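Local coordinates for protein phenylacetate-CoA oxygenase subunit PaaB (Ralstonia eutropha JMP134, PDB 3EGR) that probably serves as the small PaaB subunit of the multicomponent oxygenase that acts on phenylacetyl-CoA in bacterial phenylacetate degradation, at residues 10-15 and 26-31. Residues are numbered along the deposited sequence; the frame is centred on the assembly and turned at random.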
# COMPACT_ATOMS: atom_id res chain seq x y z
N TRP A 10 4.23 10.87 -2.26
CA TRP A 10 5.03 9.70 -2.65
C TRP A 10 6.45 9.90 -2.17
O TRP A 10 6.97 11.01 -2.22
CB TRP A 10 5.05 9.52 -4.17
CG TRP A 10 3.66 9.37 -4.75
CD1 TRP A 10 2.76 10.37 -4.94
CD2 TRP A 10 3.01 8.16 -5.18
NE1 TRP A 10 1.60 9.86 -5.45
CE2 TRP A 10 1.72 8.51 -5.60
CE3 TRP A 10 3.40 6.82 -5.25
CZ2 TRP A 10 0.81 7.57 -6.08
CZ3 TRP A 10 2.48 5.87 -5.73
CH2 TRP A 10 1.21 6.26 -6.15
N GLU A 11 7.06 8.84 -1.67
CA GLU A 11 8.48 8.89 -1.38
C GLU A 11 9.24 8.31 -2.57
O GLU A 11 8.79 7.33 -3.20
CB GLU A 11 8.81 8.12 -0.10
CG GLU A 11 8.11 8.64 1.15
CD GLU A 11 8.36 10.11 1.40
OE1 GLU A 11 9.44 10.63 1.05
OE2 GLU A 11 7.47 10.74 1.98
N VAL A 12 10.38 8.92 -2.88
CA VAL A 12 11.16 8.58 -4.04
C VAL A 12 12.52 8.03 -3.59
O VAL A 12 13.22 8.66 -2.80
CB VAL A 12 11.39 9.83 -4.91
CG1 VAL A 12 12.28 9.52 -6.12
CG2 VAL A 12 10.06 10.40 -5.35
N PHE A 13 12.89 6.87 -4.13
CA PHE A 13 14.19 6.26 -3.86
C PHE A 13 14.86 6.02 -5.20
O PHE A 13 14.21 5.51 -6.12
CB PHE A 13 14.03 4.91 -3.14
CG PHE A 13 13.19 4.99 -1.89
CD1 PHE A 13 11.80 4.99 -1.97
CD2 PHE A 13 13.77 5.05 -0.65
CE1 PHE A 13 11.03 5.06 -0.83
CE2 PHE A 13 13.00 5.13 0.50
CZ PHE A 13 11.63 5.13 0.40
N VAL A 14 16.14 6.36 -5.30
CA VAL A 14 16.90 6.22 -6.54
C VAL A 14 18.18 5.40 -6.33
O VAL A 14 18.85 5.52 -5.31
CB VAL A 14 17.32 7.58 -7.10
CG1 VAL A 14 18.29 7.40 -8.23
CG2 VAL A 14 16.11 8.35 -7.56
N ARG A 15 18.51 4.55 -7.30
CA ARG A 15 19.80 3.90 -7.33
C ARG A 15 20.51 4.32 -8.58
O ARG A 15 20.05 4.02 -9.68
CB ARG A 15 19.65 2.38 -7.33
CG ARG A 15 20.98 1.65 -7.27
CD ARG A 15 20.76 0.17 -7.37
NE ARG A 15 20.24 -0.19 -8.68
CZ ARG A 15 19.50 -1.27 -8.94
NH1 ARG A 15 19.18 -2.14 -7.99
NH2 ARG A 15 19.08 -1.48 -10.18
N GLY A 26 13.88 12.18 -1.65
CA GLY A 26 12.87 13.19 -1.41
C GLY A 26 11.46 12.68 -1.60
O GLY A 26 11.23 11.46 -1.66
N SER A 27 10.53 13.64 -1.70
CA SER A 27 9.09 13.39 -1.81
C SER A 27 8.53 14.18 -2.95
O SER A 27 9.15 15.13 -3.39
CB SER A 27 8.38 13.88 -0.56
OG SER A 27 8.90 13.22 0.57
N LEU A 28 7.34 13.79 -3.41
CA LEU A 28 6.58 14.62 -4.32
C LEU A 28 5.11 14.20 -4.32
O LEU A 28 4.78 13.09 -3.90
CB LEU A 28 7.18 14.57 -5.74
CG LEU A 28 7.42 13.20 -6.38
CD1 LEU A 28 6.10 12.49 -6.64
CD2 LEU A 28 8.23 13.36 -7.68
N HIS A 29 4.24 15.11 -4.75
CA HIS A 29 2.82 14.81 -4.88
C HIS A 29 2.47 14.50 -6.31
O HIS A 29 2.86 15.24 -7.22
CB HIS A 29 1.97 15.98 -4.41
CG HIS A 29 2.10 16.27 -2.94
ND1 HIS A 29 3.07 17.10 -2.44
CD2 HIS A 29 1.40 15.82 -1.88
CE1 HIS A 29 2.95 17.16 -1.12
NE2 HIS A 29 1.95 16.38 -0.76
N ALA A 30 1.71 13.42 -6.51
CA ALA A 30 1.34 12.95 -7.86
C ALA A 30 0.03 12.19 -7.82
O ALA A 30 -0.35 11.64 -6.79
CB ALA A 30 2.44 12.08 -8.46
N THR A 31 -0.67 12.15 -8.94
CA THR A 31 -1.99 11.50 -8.97
C THR A 31 -1.88 9.98 -8.99
O THR A 31 -2.78 9.33 -8.56
CB THR A 31 -2.85 11.97 -10.14
OG1 THR A 31 -2.21 11.61 -11.36
CG2 THR A 31 -3.09 13.50 -10.08
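Strands 9-15 and 23-29 form an antiparallel beta hairpin, with 9-15 as the middle strand of a three-stranded sheet. Helix 33-45 packs on the face that carries W10, V12 and L28. W10 and L28 are a hydrogen-bonded pair: W10 N donates to L28 O at 2.8 Å, and L28 N donates back to W10 O at 3.0 Å. CG of W10 lies anti to the carbonyl carbon (chi1 -58°), and the indole reaches past the strand end to A30. There NE1 of W10 donates to A30 O at 3.0 Å. The oxygen lies near the ring plane, but the N-H arrives above the carbonyl plane of A30. This bond helps set the rotation of the indole, whose CD1 touches A30 CB. In L28, CG sits between the backbone N and the carbonyl carbon (chi1 53°). The side chain crosses V12 at about a right angle. Its CD1 meets CB of W10, while CG of L28 meets CG2 of V12 at 4.0 Å.

E11 and S27, a non-hydrogen-bonded pair, occupy the other face. The E11 chain bends at chi2 (-55°), which brings its carboxylate over to S27. E11 OE1 takes two hydrogen bonds, one from H24 NE2 and one from S27 OG. S27 OG lies 2.7 Å from E11 OE1 and approaches from above the carboxylate plane.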